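PDB 5YYL: major royal jelly protein 1 from Apis mellifera, which is the most abundant protein of royal jelly, binds a sterol, and probably serves as food for developing bee larvae. Local coordinates for residues P32-W37 with D74-T79; V316-L321 with A405-L410; P152-F157 with T201-A206. All coordinates share one frame; numbering follows the deposited sequence.

Interaction 1 of 3, residues P32-W37 with D74-T79; sequences PILHEW and DKIFVT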
# COMPACT_ATOMS: atom_id res chain seq x y z
N PRO A 32 1.21 -2.57 -32.30
CA PRO A 32 1.80 -1.40 -31.65
C PRO A 32 3.33 -1.36 -31.65
O PRO A 32 4.02 -2.32 -31.29
CB PRO A 32 1.29 -1.49 -30.21
CG PRO A 32 0.79 -2.86 -30.04
CD PRO A 32 0.29 -3.28 -31.39
N ILE A 33 3.84 -0.20 -32.04
CA ILE A 33 5.25 0.09 -32.06
C ILE A 33 5.76 0.32 -30.66
O ILE A 33 5.16 1.04 -29.89
CB ILE A 33 5.54 1.28 -32.98
CG1 ILE A 33 5.50 0.81 -34.44
CG2 ILE A 33 6.87 1.90 -32.64
CD1 ILE A 33 4.92 1.80 -35.43
N LEU A 34 6.89 -0.32 -30.36
CA LEU A 34 7.63 -0.18 -29.13
C LEU A 34 8.80 0.80 -29.34
O LEU A 34 9.09 1.60 -28.46
CB LEU A 34 8.15 -1.55 -28.71
CG LEU A 34 8.74 -1.72 -27.33
CD1 LEU A 34 7.71 -1.49 -26.25
CD2 LEU A 34 9.36 -3.09 -27.16
N HIS A 35 9.48 0.70 -30.49
CA HIS A 35 10.56 1.61 -30.86
C HIS A 35 10.61 1.76 -32.37
O HIS A 35 10.40 0.80 -33.10
CB HIS A 35 11.92 1.11 -30.39
CG HIS A 35 12.05 1.00 -28.91
ND1 HIS A 35 12.05 2.09 -28.08
CD2 HIS A 35 12.14 -0.08 -28.10
CE1 HIS A 35 12.16 1.69 -26.82
NE2 HIS A 35 12.22 0.37 -26.81
N GLU A 36 10.88 2.99 -32.81
CA GLU A 36 10.99 3.32 -34.22
C GLU A 36 12.32 3.98 -34.47
O GLU A 36 12.90 4.59 -33.57
CB GLU A 36 9.90 4.29 -34.62
CG GLU A 36 8.71 3.64 -35.27
CD GLU A 36 7.58 4.62 -35.54
OE1 GLU A 36 7.62 5.76 -35.02
OE2 GLU A 36 6.62 4.24 -36.25
N TRP A 37 12.79 3.86 -35.70
CA TRP A 37 13.97 4.58 -36.14
C TRP A 37 13.81 5.03 -37.57
O TRP A 37 13.23 4.33 -38.40
CB TRP A 37 15.18 3.69 -36.08
CG TRP A 37 15.69 3.39 -34.73
CD1 TRP A 37 16.65 4.07 -34.05
CD2 TRP A 37 15.36 2.26 -33.94
NE1 TRP A 37 16.92 3.45 -32.85
CE2 TRP A 37 16.14 2.33 -32.76
CE3 TRP A 37 14.47 1.19 -34.10
CZ2 TRP A 37 16.05 1.37 -31.75
CZ3 TRP A 37 14.39 0.23 -33.10
CH2 TRP A 37 15.18 0.33 -31.94
N ASP A 74 15.26 -4.91 -18.40
CA ASP A 74 15.14 -3.56 -18.98
C ASP A 74 15.88 -3.37 -20.31
O ASP A 74 15.71 -2.33 -20.96
CB ASP A 74 15.60 -2.47 -17.98
CG ASP A 74 16.96 -2.76 -17.35
OD1 ASP A 74 17.47 -3.90 -17.45
OD2 ASP A 74 17.53 -1.81 -16.77
N LYS A 75 16.65 -4.38 -20.72
CA LYS A 75 17.46 -4.32 -21.93
C LYS A 75 16.66 -4.80 -23.14
O LYS A 75 15.97 -5.81 -23.06
CB LYS A 75 18.72 -5.16 -21.75
CG LYS A 75 19.57 -4.75 -20.55
CD LYS A 75 20.66 -5.78 -20.23
CE LYS A 75 21.24 -5.59 -18.82
NZ LYS A 75 21.70 -4.18 -18.55
N ILE A 76 16.74 -4.05 -24.23
CA ILE A 76 16.29 -4.48 -25.55
C ILE A 76 17.55 -4.55 -26.40
O ILE A 76 18.15 -3.51 -26.66
CB ILE A 76 15.32 -3.45 -26.19
CG1 ILE A 76 14.01 -3.31 -25.39
CG2 ILE A 76 15.02 -3.80 -27.64
CD1 ILE A 76 13.07 -4.49 -25.48
N PHE A 77 17.94 -5.74 -26.84
CA PHE A 77 19.13 -5.90 -27.69
C PHE A 77 18.80 -5.58 -29.13
O PHE A 77 17.70 -5.83 -29.58
CB PHE A 77 19.74 -7.29 -27.54
CG PHE A 77 20.28 -7.54 -26.16
CD1 PHE A 77 21.55 -7.07 -25.80
CD2 PHE A 77 19.52 -8.18 -25.20
CE1 PHE A 77 22.05 -7.27 -24.52
CE2 PHE A 77 20.02 -8.41 -23.92
CZ PHE A 77 21.29 -7.95 -23.58
N VAL A 78 19.74 -4.98 -29.84
CA VAL A 78 19.59 -4.70 -31.27
C VAL A 78 20.94 -4.99 -31.91
O VAL A 78 21.92 -4.37 -31.52
CB VAL A 78 19.21 -3.24 -31.55
CG1 VAL A 78 19.12 -2.98 -33.05
CG2 VAL A 78 17.88 -2.90 -30.87
N THR A 79 21.00 -5.94 -32.84
CA THR A 79 22.26 -6.30 -33.49
C THR A 79 22.33 -5.69 -34.86
O THR A 79 21.34 -5.64 -35.58
CB THR A 79 22.51 -7.81 -33.60
OG1 THR A 79 21.68 -8.36 -34.63
CG2 THR A 79 22.28 -8.50 -32.30
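Leu34, His35 and Trp37 meet Ile76 and Val78, and most of the contact is apolar. Ile76 has the largest share. Its CD1 touches Leu34 CD2 at 4.3 Å. The second torsion of Ile76 (chi2 -71°) folds CD1 back instead of extending it. CG1, placed by the first torsion, meets His35. Further along, Val78 CG2 lies 4.3 Å from Trp37 CH2, the far corner of the six-membered ring.

Both ring contacts are oblique. His35 NE2 is 4.3 Å from Ile76 CG1, a van der Waals approach. The methyl of Val78 likewise meets the indole at a slant. The segments themselves are well apart: the CA atoms of His35 and Ile76 are 9.9 Å from each other.

This spacing suits packing between two sheets of a beta-propeller. Strand 33-37 pairs antiparallel with strand 400-406, so the N-terminal part of the chain joins a C-terminal sheet. Strand 75-81 belongs to another, four-stranded antiparallel sheet, probably the adjacent blade. Leu34 and His35 both face Ile402 in a classic beta bulge. This lets two consecutive side chains point toward 74-79.

The polar partners lie outside the segments. Trp37 NE1 is hydrogen-bonded to Pro102 O, which helps hold the indole in place. Trp37 also stacks on Phe40. Ile93 touches His35, Trp37 and Ile76.

Interaction 2 of 3, residues V316-L321 with A405-L410; sequences VLFFGL and ANVNEL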
# COMPACT_ATOMS: atom_id res chain seq x y z
N VAL A 316 2.11 -22.28 -30.83
CA VAL A 316 1.72 -21.51 -32.01
C VAL A 316 2.98 -21.03 -32.75
O VAL A 316 3.82 -20.33 -32.16
CB VAL A 316 0.90 -20.27 -31.63
CG1 VAL A 316 0.39 -19.56 -32.87
CG2 VAL A 316 -0.25 -20.68 -30.71
N LEU A 317 3.11 -21.40 -34.03
CA LEU A 317 4.23 -20.97 -34.89
C LEU A 317 3.82 -19.70 -35.62
O LEU A 317 2.81 -19.69 -36.32
CB LEU A 317 4.58 -22.02 -35.94
CG LEU A 317 5.58 -21.63 -37.06
CD1 LEU A 317 7.03 -21.77 -36.60
CD2 LEU A 317 5.35 -22.45 -38.33
N PHE A 318 4.63 -18.65 -35.48
CA PHE A 318 4.45 -17.41 -36.23
C PHE A 318 5.55 -17.31 -37.27
O PHE A 318 6.66 -17.80 -37.06
CB PHE A 318 4.51 -16.21 -35.31
CG PHE A 318 3.32 -16.09 -34.42
CD1 PHE A 318 2.23 -15.33 -34.82
CD2 PHE A 318 3.28 -16.74 -33.19
CE1 PHE A 318 1.12 -15.22 -34.01
CE2 PHE A 318 2.17 -16.63 -32.38
CZ PHE A 318 1.09 -15.88 -32.79
N PHE A 319 5.22 -16.67 -38.39
CA PHE A 319 6.15 -16.50 -39.48
C PHE A 319 5.79 -15.34 -40.39
O PHE A 319 4.62 -15.09 -40.66
CB PHE A 319 6.26 -17.79 -40.29
CG PHE A 319 4.94 -18.32 -40.77
CD1 PHE A 319 4.40 -17.88 -41.96
CD2 PHE A 319 4.25 -19.29 -40.03
CE1 PHE A 319 3.18 -18.37 -42.41
CE2 PHE A 319 3.04 -19.78 -40.47
CZ PHE A 319 2.51 -19.32 -41.66
N GLY A 320 6.80 -14.64 -40.88
CA GLY A 320 6.61 -13.52 -41.77
C GLY A 320 6.42 -13.99 -43.20
O GLY A 320 7.12 -14.86 -43.67
N LEU A 321 5.46 -13.36 -43.88
CA LEU A 321 5.14 -13.69 -45.24
C LEU A 321 5.66 -12.55 -46.12
O LEU A 321 5.08 -11.49 -46.16
CB LEU A 321 3.63 -13.87 -45.36
CG LEU A 321 3.11 -15.15 -44.68
CD1 LEU A 321 1.68 -15.02 -44.19
CD2 LEU A 321 3.22 -16.36 -45.58
N ALA A 405 2.97 -7.34 -29.42
CA ALA A 405 1.56 -7.68 -29.24
C ALA A 405 1.44 -8.87 -28.32
O ALA A 405 2.37 -9.67 -28.17
CB ALA A 405 0.91 -8.00 -30.56
N ASN A 406 0.27 -8.99 -27.70
CA ASN A 406 -0.06 -10.16 -26.89
C ASN A 406 -0.38 -11.30 -27.84
O ASN A 406 -1.14 -11.11 -28.79
CB ASN A 406 -1.27 -9.89 -26.00
CG ASN A 406 -1.61 -11.08 -25.14
OD1 ASN A 406 -2.56 -11.79 -25.40
ND2 ASN A 406 -0.80 -11.31 -24.12
N VAL A 407 0.18 -12.47 -27.56
CA VAL A 407 0.04 -13.61 -28.45
C VAL A 407 -1.42 -14.04 -28.53
O VAL A 407 -1.96 -14.17 -29.63
CB VAL A 407 0.93 -14.79 -28.01
CG1 VAL A 407 0.51 -16.10 -28.68
CG2 VAL A 407 2.38 -14.50 -28.33
N ASN A 408 -2.04 -14.23 -27.36
CA ASN A 408 -3.40 -14.74 -27.27
C ASN A 408 -4.38 -13.78 -27.95
O ASN A 408 -5.24 -14.23 -28.70
CB ASN A 408 -3.79 -15.01 -25.81
CG ASN A 408 -5.17 -15.62 -25.67
OD1 ASN A 408 -6.17 -14.90 -25.73
N GLU A 409 -4.25 -12.48 -27.70
CA GLU A 409 -5.07 -11.46 -28.38
C GLU A 409 -4.95 -11.48 -29.92
O GLU A 409 -5.89 -11.12 -30.64
CB GLU A 409 -4.74 -10.05 -27.84
CG GLU A 409 -5.89 -9.04 -27.92
CD GLU A 409 -5.66 -7.73 -27.14
OE1 GLU A 409 -6.14 -6.66 -27.61
OE2 GLU A 409 -5.03 -7.74 -26.04
N LEU A 410 -3.80 -11.90 -30.43
CA LEU A 410 -3.52 -11.87 -31.87
C LEU A 410 -4.25 -13.02 -32.58
O LEU A 410 -4.78 -12.85 -33.67
CB LEU A 410 -2.00 -11.95 -32.08
CG LEU A 410 -1.23 -11.47 -33.31
CD1 LEU A 410 -1.71 -10.13 -33.82
CD2 LEU A 410 0.25 -11.41 -33.00
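Phe318 projects from strand 316-321 and meets Val407 and Leu410, three residues apart on the first turn of helix 407-411. The contact is apolar and buried. The ring's CG lies anti to the carbonyl carbon (chi1 -71°), which carries the phenyl group out of its strand to the helix. The two residues then touch different carbons of the ring. Val407 CG1 comes in at the edge, near the ring plane, 4.1 Å from Phe318 CE2. At the other meta carbon, Phe318 CE1 is 4.0 Å from Leu410 CD2, an oblique approach.

In Val407 the touching methyl, CG1, stands opposite the backbone N (chi1 164°). Leu410 also has its CG on the far side from N, and its CD2 branch makes the contact.

The turn that presents these two residues is capped. Asn406 is the N-cap, and its OD1 accepts from Glu409 N at 2.9 Å. The bond is nearly straight, 165° at the hydrogen, and uses a lone pair in the carbonyl plane. Asn406 ND2 is used as well, in a hydrogen bond to Ile430 O. The cap side chain is thus held from both ends of its amide. On the same turn, Glu409 O is hydrogen-bonded to Asn413 ND2 of a second subunit.

Strand 400-406 runs directly into this helix. Phe318 also packs on Val310 of strand 306-311, on Leu327 and Cys329 of strand 326-331, and on Ile378 of strand 373-383. The contact therefore joins two neighbouring sheets of the propeller.

Interaction 3 of 3, residues P152-F157 with T201-A206; sequences PKLLTF and TMVYIA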
# COMPACT_ATOMS: atom_id res chain seq x y z
N PRO A 152 33.92 -17.26 -37.83
CA PRO A 152 32.71 -17.18 -36.98
C PRO A 152 32.90 -17.76 -35.58
O PRO A 152 33.75 -18.64 -35.38
CB PRO A 152 31.67 -18.03 -37.73
CG PRO A 152 32.35 -18.60 -38.91
CD PRO A 152 33.60 -17.83 -39.15
N LYS A 153 32.10 -17.27 -34.63
CA LYS A 153 32.12 -17.78 -33.26
C LYS A 153 30.78 -17.61 -32.51
O LYS A 153 29.92 -16.83 -32.89
CB LYS A 153 33.25 -17.12 -32.45
CG LYS A 153 33.35 -15.61 -32.54
CD LYS A 153 34.45 -15.14 -31.61
CE LYS A 153 34.49 -13.63 -31.49
NZ LYS A 153 35.14 -13.00 -32.67
N LEU A 154 30.64 -18.40 -31.46
CA LEU A 154 29.46 -18.45 -30.62
C LEU A 154 29.84 -17.99 -29.21
O LEU A 154 30.52 -18.71 -28.48
CB LEU A 154 28.92 -19.89 -30.60
CG LEU A 154 27.49 -20.19 -30.13
CD1 LEU A 154 26.47 -19.52 -31.05
CD2 LEU A 154 27.27 -21.70 -30.08
N LEU A 155 29.41 -16.78 -28.84
CA LEU A 155 29.65 -16.24 -27.50
C LEU A 155 28.47 -16.49 -26.56
O LEU A 155 27.36 -16.70 -27.01
CB LEU A 155 29.93 -14.75 -27.55
CG LEU A 155 31.06 -14.36 -28.50
CD1 LEU A 155 30.54 -13.90 -29.86
CD2 LEU A 155 31.89 -13.25 -27.85
N THR A 156 28.74 -16.44 -25.26
CA THR A 156 27.78 -16.75 -24.21
C THR A 156 28.05 -15.86 -23.00
O THR A 156 28.92 -16.16 -22.20
CB THR A 156 27.90 -18.22 -23.81
OG1 THR A 156 27.46 -19.04 -24.89
CG2 THR A 156 27.05 -18.55 -22.58
N PHE A 157 27.30 -14.76 -22.88
CA PHE A 157 27.42 -13.83 -21.75
C PHE A 157 26.46 -14.19 -20.61
O PHE A 157 25.38 -14.69 -20.86
CB PHE A 157 27.11 -12.41 -22.20
CG PHE A 157 28.01 -11.93 -23.30
CD1 PHE A 157 29.19 -11.27 -22.99
CD2 PHE A 157 27.67 -12.12 -24.63
CE1 PHE A 157 30.02 -10.81 -24.00
CE2 PHE A 157 28.50 -11.67 -25.64
CZ PHE A 157 29.67 -11.00 -25.33
N THR A 201 23.28 -27.94 -23.03
CA THR A 201 22.43 -27.28 -24.03
C THR A 201 22.90 -27.60 -25.46
O THR A 201 24.06 -27.96 -25.69
CB THR A 201 22.36 -25.74 -23.83
OG1 THR A 201 23.47 -25.09 -24.43
CG2 THR A 201 22.34 -25.37 -22.35
N MET A 202 21.99 -27.45 -26.41
CA MET A 202 22.23 -27.71 -27.82
C MET A 202 21.91 -26.44 -28.60
O MET A 202 20.82 -25.91 -28.46
CB MET A 202 21.33 -28.84 -28.32
CG MET A 202 21.40 -30.13 -27.51
SD MET A 202 22.49 -31.37 -28.22
CE MET A 202 21.43 -32.00 -29.50
N VAL A 203 22.86 -25.96 -29.40
CA VAL A 203 22.62 -24.82 -30.30
C VAL A 203 22.42 -25.33 -31.73
O VAL A 203 22.88 -26.41 -32.06
CB VAL A 203 23.77 -23.80 -30.21
CG1 VAL A 203 23.64 -22.69 -31.23
CG2 VAL A 203 23.79 -23.20 -28.82
N TYR A 204 21.67 -24.58 -32.53
CA TYR A 204 21.45 -24.91 -33.94
C TYR A 204 21.70 -23.67 -34.79
O TYR A 204 21.12 -22.63 -34.52
CB TYR A 204 20.02 -25.39 -34.15
CG TYR A 204 19.65 -26.54 -33.27
CD1 TYR A 204 19.92 -27.85 -33.65
CD2 TYR A 204 19.03 -26.34 -32.03
CE1 TYR A 204 19.57 -28.92 -32.84
CE2 TYR A 204 18.69 -27.40 -31.21
CZ TYR A 204 18.97 -28.69 -31.62
OH TYR A 204 18.65 -29.74 -30.82
N ILE A 205 22.55 -23.79 -35.81
CA ILE A 205 22.97 -22.64 -36.60
C ILE A 205 22.76 -22.91 -38.09
O ILE A 205 23.43 -23.75 -38.67
CB ILE A 205 24.44 -22.28 -36.32
CG1 ILE A 205 24.65 -22.05 -34.82
CG2 ILE A 205 24.85 -21.03 -37.08
CD1 ILE A 205 26.10 -22.08 -34.38
N ALA A 206 21.83 -22.18 -38.71
CA ALA A 206 21.56 -22.34 -40.14
C ALA A 206 22.57 -21.55 -40.93
O ALA A 206 22.98 -20.48 -40.48
CB ALA A 206 20.18 -21.85 -40.48
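Leu154 faces Val203 and Ile205 and buries 57 Å² in doing so, about half of the 109 Å² of this contact. Each of its two methyl branches has its own partner.

Leu154 and Val203 reach toward each other tip to tip. Leu154 CD2 sits at the fork of the valine, 3.9 Å from Val203 CG1. It is almost as near the second methyl, with Val203 CG2 at 4.0 Å. Val203 CB follows at 4.1 Å from the same Leu154 CD2, so one methyl is cradled by the whole branched end. Leu154 holds its CG away from its own backbone N (chi1 -163°), which directs the branches across the gap. Val203 CG1 is likewise opposite its N, and CG2 is beside it.

The other branch serves Ile205. Leu154 CD1 meets Ile205 CD1 at 4.2 Å, methyl to methyl. Ile205 has an extended second torsion (chi2 164°), which pushes its CD1 forward to the leucine. Val203 and Ile205 are two residues apart, so both point to the same side of their strand. Leu154 thereby spans two alternate residues on the same face of the strand. All three residues are buried, and the contact is purely apolar.

The CA atoms of Leu154 and Val203 are 9.4 Å apart. The strands run in roughly opposite directions, but they are not paired by backbone hydrogen bonds. They face each other from two sheets, as adjacent blades of a beta-propeller do. Strand 153-158 lies between strands 134-139 and 163-169 of its four-stranded antiparallel sheet. Strand 201-207 lies between 185-192 and 212-217 of the next one. Leu138 of strand 134-139 also packs on Ile205, and Leu188 of strand 185-192 touches Val203.

In the fold
All three interactions are apolar packing between sheets of the propeller. Interactions 1 and 2 meet in one mixed sheet, since strand 33-37 of interaction 1 pairs with strand 400-406 of interaction 2. Their centres are 18 Å apart and their nearest atoms about 5 Å, without touching. That sheet is thus packed on one neighbour by interaction 1 and on another by interaction 2. Interaction 3 joins two different sheets. Its centre is 23 Å from that of interaction 1 and 26 Å from that of interaction 2, on the opposite side of the chain's centre from interaction 2. None of them forms the sterol site, although Asn406 bonds to the backbone of Ile430, a sterol-pocket residue.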